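Local coordinates for protein chorismate mutase (Paraburkholderia phymatum, PDB 5TS9) that probably catalyses the rearrangement of chorismate to prephenate, the single step into prephenate biosynthesis, using an all-helical chorismate mutase type II fold, at residues Pro17-Met22 with Ser143-Val148; Ser21-Leu26 with Ala160-Ala165; Val32-Trp37 with Asn90-Gln95; Gln51-Ala56 with Ile73-Val78. All coordinates share one frame; numbering follows the deposited sequence. Where two conformers were deposited one is given.

Contact 1: Pro17-Met22 with Ser143-Val148; sequences PLVRSM and SAVGQV
V19 meets A144, V145 and V148 where helix 16-39 crosses helix 137-151 in this all-helical chorismate mutase fold. The axes of the two short segments approach to 9.2 Å, with a crossing angle of -58°, and no hydrogen bond joins them. The tight part is the V19 isopropyl group, whose two methyls work separately. CG1 lies anti to the backbone N (chi1 171°) and serves two valines: it reaches V148 CG2 at 3.8 Å and V145 CG2 at 3.9 Å. CG2, beside the backbone N, packs on the methyl of A144, with V19 CG2 to A144 CB at 3.8 Å. The side chains of V19 and V145 run across each other at about a right angle, while those of V19 and V148 cross obliquely. L162 of helix 156-165 touches V19, V145 and V148 together, and V16, one residue before the segment, covers A144 and V148. V145 also packs on R94 of the second subunit, so this edge of the contact borders the dimer interface. The other flank is looser and partly open to solvent. There R20 and Q147 have polar ends that make no hydrogen bond across the pair; instead, R20 NH2 reaches past the segment to Q151 OE1 farther along helix 137-151. The aliphatic root of R20 only grazes V148, with R20 CB 4.4 Å from V148 CG2. That same V148 methyl comes closer to the backbone, with CG2 4.0 Å from R20 N.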
# COMPACT_ATOMS: atom_id res chain seq x y z
N PRO A 17 9.33 14.94 13.55
CA PRO A 17 9.81 13.78 14.33
C PRO A 17 8.91 12.55 14.22
O PRO A 17 9.42 11.42 14.16
CB PRO A 17 9.89 14.33 15.77
CG PRO A 17 10.06 15.80 15.60
CD PRO A 17 9.22 16.14 14.40
N LEU A 18 7.59 12.74 14.19
CA LEU A 18 6.70 11.60 13.98
C LEU A 18 6.93 10.96 12.61
O LEU A 18 7.08 9.74 12.50
CB LEU A 18 5.24 12.05 14.14
CG LEU A 18 4.14 11.04 13.79
CD1 LEU A 18 4.34 9.76 14.56
CD2 LEU A 18 2.78 11.65 14.11
N VAL A 19 6.97 11.78 11.56
CA VAL A 19 7.14 11.26 10.19
C VAL A 19 8.51 10.63 10.04
O VAL A 19 8.68 9.63 9.34
CB VAL A 19 6.91 12.40 9.17
CG1 VAL A 19 7.29 11.97 7.74
CG2 VAL A 19 5.46 12.84 9.21
N ARG A 20 9.51 11.18 10.73
CA ARG A 20 10.84 10.57 10.72
C ARG A 20 10.81 9.17 11.32
O ARG A 20 11.41 8.24 10.77
CB ARG A 20 11.80 11.49 11.48
CG ARG A 20 13.26 11.24 11.25
CD ARG A 20 14.06 12.30 11.99
NE ARG A 20 14.10 13.60 11.30
CZ ARG A 20 14.07 14.78 11.92
NH1 ARG A 20 13.98 14.83 13.25
NH2 ARG A 20 14.14 15.90 11.22
N SER A 21 10.10 8.98 12.44
CA SER A 21 10.05 7.65 13.05
C SER A 21 9.36 6.65 12.13
O SER A 21 9.82 5.51 12.00
CB SER A 21 9.36 7.73 14.42
OG SER A 21 8.07 8.30 14.32
N MET A 22 8.27 7.06 11.48
CA MET A 22 7.62 6.17 10.51
C MET A 22 8.54 5.88 9.34
O MET A 22 8.57 4.75 8.84
CB MET A 22 6.32 6.80 10.01
CG MET A 22 5.24 6.92 11.09
SD MET A 22 3.70 7.62 10.39
CE MET A 22 2.62 7.51 11.84
N SER A 143 3.71 18.09 3.88
CA SER A 143 4.97 18.82 3.86
C SER A 143 6.05 18.10 4.66
O SER A 143 7.20 18.01 4.21
CB SER A 143 4.77 20.25 4.38
OG SER A 143 4.05 21.02 3.46
N ALA A 144 5.69 17.56 5.83
CA ALA A 144 6.64 16.82 6.65
C ALA A 144 7.19 15.61 5.92
O ALA A 144 8.37 15.29 6.03
CB ALA A 144 5.97 16.39 7.96
N VAL A 145 6.33 14.92 5.17
CA VAL A 145 6.79 13.80 4.36
C VAL A 145 7.77 14.28 3.31
O VAL A 145 8.80 13.64 3.05
CB VAL A 145 5.59 13.10 3.73
CG1 VAL A 145 6.04 12.16 2.63
CG2 VAL A 145 4.80 12.36 4.82
N GLY A 146 7.47 15.42 2.69
CA GLY A 146 8.40 16.00 1.74
C GLY A 146 9.74 16.32 2.36
O GLY A 146 10.80 15.96 1.82
N GLN A 147 9.73 16.97 3.53
CA GLN A 147 10.98 17.33 4.19
C GLN A 147 11.78 16.08 4.55
O GLN A 147 12.98 16.01 4.30
CB GLN A 147 10.70 18.16 5.44
CG GLN A 147 11.96 18.69 6.10
CD GLN A 147 11.66 19.60 7.28
OE1 GLN A 147 10.69 20.35 7.27
NE2 GLN A 147 12.51 19.53 8.31
N VAL A 148 11.11 15.08 5.13
CA VAL A 148 11.82 13.88 5.55
C VAL A 148 12.38 13.12 4.35
O VAL A 148 13.49 12.58 4.40
CB VAL A 148 10.88 13.01 6.40
CG1 VAL A 148 11.42 11.59 6.52
CG2 VAL A 148 10.67 13.67 7.81

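Contact 2: Ser21-Leu26 with Ala160-Ala165; sequences SMADRL and AALDRA
L26, A23 and M22 pack on A161, L162 and A165 where helix 16-39 crosses helix 156-165, close to the middle of the helical bundle. The short segments run at 121° to one another and their axes come within 9.9 Å. All six touching residues are buried, and what joins them is apolar packing. L26 carries one end. Its CD1 rests on A161 CB at 3.9 Å, and its CD2 presses on the backbone, 3.5 Å from L162 N. In return L162 reaches across with CG anti to the backbone N (chi1 -172°), and its two methyls divide the work: CD2 touches A23 CB at 4.0 Å, while CD1 lies 3.9 Å from A23 N. At the other end M22 sends out an extended chain beyond CG. One shell out, L154 packs on L162, and E83 and V84 of helix 67-95 flank A161. The far side of helix 156-165 is pinned by charge: R164 NH1 bridges D76, R164 NH2 bridges E79 of the second subunit, and D163 pairs with R94 of that subunit. The carbonyl of A165, at the end of helix 156-165, probably accepts a hydrogen bond from Q77 NE2. Against that same carbonyl lies the thioether of M22, with M22 SD 3.7 Å from A165 O.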
# COMPACT_ATOMS: atom_id res chain seq x y z
N SER A 21 10.10 8.98 12.44
CA SER A 21 10.05 7.65 13.05
C SER A 21 9.36 6.65 12.13
O SER A 21 9.82 5.51 12.00
CB SER A 21 9.36 7.73 14.42
OG SER A 21 8.07 8.30 14.32
N MET A 22 8.27 7.06 11.48
CA MET A 22 7.62 6.17 10.51
C MET A 22 8.54 5.88 9.34
O MET A 22 8.57 4.75 8.84
CB MET A 22 6.32 6.80 10.01
CG MET A 22 5.24 6.92 11.09
SD MET A 22 3.70 7.62 10.39
CE MET A 22 2.62 7.51 11.84
N ALA A 23 9.32 6.89 8.90
CA ALA A 23 10.29 6.64 7.83
C ALA A 23 11.36 5.64 8.26
O ALA A 23 11.76 4.78 7.46
CB ALA A 23 10.93 7.95 7.36
N ASP A 24 11.85 5.73 9.50
CA ASP A 24 12.81 4.74 9.99
C ASP A 24 12.18 3.34 10.02
O ASP A 24 12.84 2.35 9.68
CB ASP A 24 13.31 5.12 11.39
CG ASP A 24 14.09 6.43 11.40
OD1 ASP A 24 14.67 6.81 10.36
OD2 ASP A 24 14.13 7.06 12.47
N ARG A 25 10.91 3.25 10.40
CA ARG A 25 10.24 1.96 10.41
C ARG A 25 10.08 1.43 9.00
O ARG A 25 10.32 0.25 8.73
CB ARG A 25 8.87 2.06 11.10
CG ARG A 25 8.30 0.69 11.50
CD ARG A 25 6.85 0.75 11.90
NE ARG A 25 6.46 -0.52 12.52
CZ ARG A 25 6.19 -1.63 11.83
NH1 ARG A 25 6.21 -1.62 10.51
NH2 ARG A 25 5.88 -2.75 12.48
N LEU A 26 9.68 2.32 8.08
CA LEU A 26 9.52 1.94 6.69
C LEU A 26 10.81 1.35 6.13
O LEU A 26 10.78 0.38 5.37
CB LEU A 26 9.07 3.15 5.87
CG LEU A 26 8.69 2.91 4.42
CD1 LEU A 26 7.50 1.91 4.30
CD2 LEU A 26 8.34 4.26 3.78
N ALA A 160 6.36 7.37 -1.69
CA ALA A 160 4.98 6.93 -1.89
C ALA A 160 4.50 6.11 -0.71
O ALA A 160 3.38 6.32 -0.21
CB ALA A 160 4.87 6.13 -3.19
N ALA A 161 5.33 5.20 -0.22
CA ALA A 161 4.94 4.37 0.90
C ALA A 161 5.00 5.13 2.22
O ALA A 161 4.25 4.80 3.15
CB ALA A 161 5.82 3.10 0.95
N LEU A 162 5.84 6.16 2.32
CA LEU A 162 5.74 7.04 3.48
C LEU A 162 4.39 7.76 3.49
O LEU A 162 3.74 7.87 4.54
CB LEU A 162 6.90 8.05 3.51
CG LEU A 162 7.04 8.90 4.79
CD1 LEU A 162 6.90 8.05 6.03
CD2 LEU A 162 8.36 9.64 4.82
N ASP A 163 3.92 8.21 2.33
CA ASP A 163 2.58 8.80 2.24
C ASP A 163 1.49 7.81 2.66
O ASP A 163 0.46 8.21 3.22
CB ASP A 163 2.28 9.27 0.81
CG ASP A 163 3.01 10.59 0.42
OD1 ASP A 163 3.19 11.50 1.27
OD2 ASP A 163 3.35 10.72 -0.77
N ARG A 164 1.70 6.51 2.40
CA ARG A 164 0.76 5.50 2.88
C ARG A 164 0.84 5.38 4.40
O ARG A 164 -0.19 5.23 5.08
CB ARG A 164 1.06 4.15 2.21
CG ARG A 164 0.19 2.97 2.69
CD ARG A 164 -1.26 3.13 2.19
NE ARG A 164 -2.17 2.07 2.62
CZ ARG A 164 -2.74 2.04 3.82
NH1 ARG A 164 -2.47 2.99 4.71
NH2 ARG A 164 -3.57 1.04 4.14
N ALA A 165 2.05 5.46 4.96
CA ALA A 165 2.21 5.24 6.39
C ALA A 165 1.59 6.35 7.23
O ALA A 165 1.06 6.08 8.32
CB ALA A 165 3.68 5.07 6.75

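Contact 3: Val32-Trp37 with Asn90-Gln95; sequences VALSKW and NNWRRQ
W37 sets the six-membered ring of its indole against the base of the W92 side chain. The two indoles form a T-shaped pair in which the edge of W92 points at the face of W37. The W37 six-membered ring and the W92 five-membered ring have centroids 5.9 Å apart and planes at 89°. The closest approach is to the stem of the partner, where W37 CZ3 lies 3.4 Å from W92 CB. Beyond it the W37 ring follows the backbone, with CZ3 3.5 Å from R93 N and CH2 3.6 Å from W92 O. CG of W37 is anti to its backbone N (chi1 171°), which starts the ring across towards helix 67-95. The far rim of W92 then runs into helix 16-39. A33 CB meets its CH2 at 3.7 Å, the A33 carbonyl carbon lies at the ring edge in its plane, and L34 CD2 comes to 3.5 Å from W92 CH2. A98 touches both indoles and P99 adds to the cover of W92. R93 also lays its CG near W37 CZ3, and its NH1 bonds N90 OD1 within the helix; R94 NH2 bonds N91 OD1, each acceptor lying close to the guanidinium plane. N90 ND2 bonds D163 OD1 of the second subunit, and R94 NH1 bonds A142 O there, so the far side of this helix belongs to the dimer interface. The axes of the short segments stay 11.5 Å apart at closest approach, a wide spacing filled by two indoles: a T-shaped tryptophan pair between two long helices of the chorismate mutase type II fold.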
# COMPACT_ATOMS: atom_id res chain seq x y z
N VAL A 32 13.90 -6.58 5.26
CA VAL A 32 13.00 -7.73 5.31
C VAL A 32 12.82 -8.32 3.90
O VAL A 32 12.80 -9.55 3.72
CB VAL A 32 11.66 -7.34 5.96
CG1 VAL A 32 10.63 -8.45 5.72
CG2 VAL A 32 11.87 -7.07 7.49
N ALA A 33 12.74 -7.47 2.88
CA ALA A 33 12.67 -7.93 1.49
C ALA A 33 13.87 -8.81 1.15
O ALA A 33 13.72 -9.88 0.56
CB ALA A 33 12.60 -6.74 0.54
N LEU A 34 15.08 -8.37 1.50
CA LEU A 34 16.29 -9.17 1.25
C LEU A 34 16.17 -10.55 1.88
O LEU A 34 16.50 -11.57 1.24
CB LEU A 34 17.52 -8.46 1.82
CG LEU A 34 17.98 -7.16 1.17
CD1 LEU A 34 19.12 -6.53 2.00
CD2 LEU A 34 18.42 -7.42 -0.29
N SER A 35 15.74 -10.60 3.14
CA SER A 35 15.62 -11.88 3.82
C SER A 35 14.61 -12.78 3.12
O SER A 35 14.83 -13.99 2.98
CB SER A 35 15.22 -11.66 5.27
OG SER A 35 14.90 -12.90 5.88
N LYS A 36 13.48 -12.21 2.70
CA LYS A 36 12.47 -13.01 2.03
C LYS A 36 12.91 -13.40 0.62
O LYS A 36 12.52 -14.46 0.13
CB LYS A 36 11.14 -12.25 2.00
CG LYS A 36 10.50 -12.21 3.39
CD LYS A 36 9.20 -11.46 3.41
CE LYS A 36 8.59 -11.47 4.83
NZ LYS A 36 7.61 -10.31 4.97
N TRP A 37 13.75 -12.58 -0.02
CA TRP A 37 14.37 -12.98 -1.28
C TRP A 37 15.28 -14.19 -1.08
O TRP A 37 15.28 -15.12 -1.90
CB TRP A 37 15.15 -11.78 -1.86
CG TRP A 37 16.02 -12.12 -3.08
CD1 TRP A 37 17.32 -12.57 -3.08
CD2 TRP A 37 15.64 -12.02 -4.46
NE1 TRP A 37 17.76 -12.76 -4.37
CE2 TRP A 37 16.74 -12.43 -5.23
CE3 TRP A 37 14.46 -11.63 -5.11
CZ2 TRP A 37 16.71 -12.45 -6.63
CZ3 TRP A 37 14.43 -11.64 -6.49
CH2 TRP A 37 15.55 -12.06 -7.24
N ASN A 90 9.63 -7.62 -6.64
CA ASN A 90 9.35 -7.78 -8.07
C ASN A 90 10.36 -7.02 -8.91
O ASN A 90 10.67 -7.45 -10.03
CB ASN A 90 7.93 -7.34 -8.41
CG ASN A 90 6.95 -8.52 -8.44
OD1 ASN A 90 7.34 -9.66 -8.17
ND2 ASN A 90 5.68 -8.26 -8.78
N ASN A 91 10.89 -5.89 -8.41
CA ASN A 91 12.00 -5.24 -9.10
C ASN A 91 13.17 -6.19 -9.24
O ASN A 91 13.76 -6.32 -10.31
CB ASN A 91 12.45 -3.98 -8.35
CG ASN A 91 11.48 -2.83 -8.51
OD1 ASN A 91 10.54 -2.94 -9.29
ND2 ASN A 91 11.69 -1.74 -7.78
N TRP A 92 13.52 -6.88 -8.15
CA TRP A 92 14.63 -7.83 -8.19
C TRP A 92 14.31 -9.03 -9.07
O TRP A 92 15.17 -9.52 -9.81
CB TRP A 92 14.97 -8.28 -6.77
CG TRP A 92 15.35 -7.14 -5.91
CD1 TRP A 92 15.82 -5.91 -6.32
CD2 TRP A 92 15.29 -7.09 -4.48
NE1 TRP A 92 16.06 -5.10 -5.22
CE2 TRP A 92 15.74 -5.80 -4.08
CE3 TRP A 92 14.90 -8.00 -3.50
CZ2 TRP A 92 15.81 -5.41 -2.73
CZ3 TRP A 92 14.97 -7.62 -2.16
CH2 TRP A 92 15.42 -6.33 -1.79
N ARG A 93 13.07 -9.52 -8.99
CA ARG A 93 12.67 -10.63 -9.85
C ARG A 93 12.85 -10.29 -11.33
O ARG A 93 13.28 -11.13 -12.12
CB ARG A 93 11.21 -11.04 -9.57
CG ARG A 93 11.00 -11.83 -8.29
CD ARG A 93 9.60 -12.42 -8.21
NE ARG A 93 9.36 -13.09 -6.94
CZ ARG A 93 8.67 -12.57 -5.93
NH1 ARG A 93 8.12 -11.36 -6.05
NH2 ARG A 93 8.53 -13.27 -4.81
N ARG A 94 12.54 -9.04 -11.72
CA ARG A 94 12.66 -8.66 -13.13
C ARG A 94 14.12 -8.54 -13.57
O ARG A 94 14.43 -8.70 -14.76
CB ARG A 94 11.92 -7.34 -13.40
CG ARG A 94 10.39 -7.46 -13.42
CD ARG A 94 9.68 -6.11 -13.74
NE ARG A 94 9.58 -5.25 -12.56
CZ ARG A 94 8.58 -5.26 -11.68
NH1 ARG A 94 7.53 -6.08 -11.84
NH2 ARG A 94 8.60 -4.43 -10.65
N GLN A 95 15.03 -8.24 -12.65
CA GLN A 95 16.45 -8.15 -12.99
C GLN A 95 17.18 -9.47 -12.82
O GLN A 95 18.23 -9.67 -13.46
CB GLN A 95 17.14 -7.08 -12.14
CG GLN A 95 16.67 -5.66 -12.44
CD GLN A 95 16.80 -4.71 -11.24
OE1 GLN A 95 17.53 -4.98 -10.29
NE2 GLN A 95 16.06 -3.60 -11.29

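Contact 4: Gln51-Ala56 with Ile73-Val78; sequences QVIANA and IFSDQV
A helical hairpin of the chorismate mutase type II fold, helix 46-59 turning back along helix 67-95, brings A56 against F74 and V52 and I53 against S75 and V78. The two segments run roughly antiparallel, at 149°, with axes 9.3 Å apart. A56 makes a CH-pi contact: its CB sits over one face of the F74 ring, 4.0 Å from the centroid and 30° off the normal, nearer CG and CD1 than the middle. Next along, I53 reaches over with its terminal methyl, CD1, which lies 3.7 Å from S75 OG. That hydroxyl is already used, since S75 OG bonds I71 O one turn earlier in its own helix. V78 has two conformers, and its methyl contacts are those of the one modelled here: CG2 touches I53 CD1, and CG1 lies 3.9 Å from V52 CG1 as the two valines pass alongside each other, pointing opposite ways. On the outer flank Q51 NE2 bonds N55 OD1 at 3.1 Å within the first helix. In the second, Q77 folds back on its own turn, and I73 O is held from both faces, by Q77 NE2 and by Q77 N. Q118 and M122 of helix 106-128 pack on F74, and M122 touches A56 as well. R25 of helix 16-39 lies on V52 and Q77, while M22 of that helix meets I73 and Q77.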
# COMPACT_ATOMS: atom_id res chain seq x y z
N GLN A 51 -0.52 -10.06 15.34
CA GLN A 51 0.15 -9.90 16.63
C GLN A 51 0.86 -8.56 16.71
O GLN A 51 0.87 -7.92 17.77
CB GLN A 51 1.13 -11.04 16.86
CG GLN A 51 1.58 -11.13 18.29
CD GLN A 51 0.43 -11.45 19.21
OE1 GLN A 51 -0.15 -12.53 19.14
NE2 GLN A 51 0.08 -10.50 20.08
N VAL A 52 1.47 -8.13 15.60
CA VAL A 52 2.06 -6.79 15.53
C VAL A 52 1.01 -5.74 15.86
O VAL A 52 1.24 -4.83 16.66
CB VAL A 52 2.65 -6.53 14.12
CG1 VAL A 52 3.05 -5.07 13.98
CG2 VAL A 52 3.82 -7.47 13.85
N ILE A 53 -0.16 -5.85 15.25
CA ILE A 53 -1.17 -4.82 15.45
C ILE A 53 -1.77 -4.91 16.85
O ILE A 53 -2.01 -3.89 17.51
CB ILE A 53 -2.22 -4.90 14.33
CG1 ILE A 53 -1.58 -4.40 13.02
CG2 ILE A 53 -3.45 -4.04 14.65
CD1 ILE A 53 -2.24 -4.96 11.76
N ALA A 54 -1.96 -6.13 17.36
CA ALA A 54 -2.50 -6.30 18.71
C ALA A 54 -1.54 -5.78 19.77
O ALA A 54 -1.97 -5.20 20.78
CB ALA A 54 -2.84 -7.77 18.96
N ASN A 55 -0.23 -5.98 19.58
CA ASN A 55 0.76 -5.42 20.49
C ASN A 55 0.64 -3.90 20.57
O ASN A 55 0.66 -3.31 21.66
CB ASN A 55 2.17 -5.83 20.04
CG ASN A 55 2.46 -7.30 20.29
OD1 ASN A 55 1.67 -8.01 20.91
ND2 ASN A 55 3.61 -7.77 19.82
N ALA A 56 0.50 -3.25 19.41
CA ALA A 56 0.27 -1.81 19.38
C ALA A 56 -0.96 -1.44 20.20
O ALA A 56 -0.93 -0.51 21.01
CB ALA A 56 0.11 -1.32 17.93
N ILE A 73 -3.08 3.25 13.06
CA ILE A 73 -1.74 3.73 12.75
C ILE A 73 -0.82 2.56 12.39
O ILE A 73 -0.05 2.63 11.43
CB ILE A 73 -1.16 4.54 13.94
CG1 ILE A 73 -1.90 5.89 14.10
CG2 ILE A 73 0.35 4.76 13.76
CD1 ILE A 73 -1.59 6.91 13.01
N PHE A 74 -0.87 1.49 13.17
CA PHE A 74 0.07 0.42 12.89
C PHE A 74 -0.41 -0.49 11.77
O PHE A 74 0.44 -1.07 11.07
CB PHE A 74 0.39 -0.33 14.18
CG PHE A 74 1.41 0.40 15.02
CD1 PHE A 74 1.01 1.44 15.85
CD2 PHE A 74 2.76 0.11 14.92
CE1 PHE A 74 1.94 2.16 16.60
CE2 PHE A 74 3.70 0.81 15.65
CZ PHE A 74 3.29 1.85 16.50
N SER A 75 -1.72 -0.62 11.54
CA SER A 75 -2.16 -1.23 10.28
C SER A 75 -1.60 -0.45 9.10
O SER A 75 -1.09 -1.04 8.15
CB SER A 75 -3.68 -1.29 10.17
OG SER A 75 -4.28 -1.86 11.33
N ASP A 76 -1.64 0.88 9.18
CA ASP A 76 -1.04 1.69 8.13
C ASP A 76 0.46 1.43 8.01
O ASP A 76 0.98 1.38 6.89
CB ASP A 76 -1.31 3.18 8.40
CG ASP A 76 -2.78 3.56 8.15
OD1 ASP A 76 -3.47 2.81 7.40
OD2 ASP A 76 -3.22 4.59 8.70
N GLN A 77 1.16 1.27 9.13
CA GLN A 77 2.60 1.00 9.09
C GLN A 77 2.90 -0.32 8.41
O GLN A 77 3.87 -0.43 7.66
CB GLN A 77 3.21 0.98 10.49
CG GLN A 77 3.07 2.25 11.31
CD GLN A 77 3.31 3.51 10.51
OE1 GLN A 77 4.45 3.83 10.16
NE2 GLN A 77 2.25 4.26 10.25
N VAL A 78 2.11 -1.37 8.72
CA VAL A 78 2.45 -2.66 8.13
C VAL A 78 2.09 -2.69 6.65
O VAL A 78 2.82 -3.28 5.85
CB VAL A 78 1.81 -3.81 8.91
CG1 VAL A 78 2.30 -3.81 10.34
CG2 VAL A 78 0.31 -3.71 8.88

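Overall arrangement
Helix 16-39 leads off contacts 1, 2 and 3. From its N-terminal part, contacts 1 and 2 start on overlapping residues and close long loops to helices 137-151 and 156-165, which follow each other in the chain; the two touch through V19, V148 and L162. Farther along, contact 3 closes a shorter loop with the end of helix 67-95, and the hairpin of contact 4 lies within that loop. Both fall within the long loops of contacts 1 and 2. Contact 4 meets contact 2 through polar bonds between helices 67-95 and 156-165, tying the hairpin to the C-terminal helix. Contacts 1, 2 and 3 also touch the second subunit.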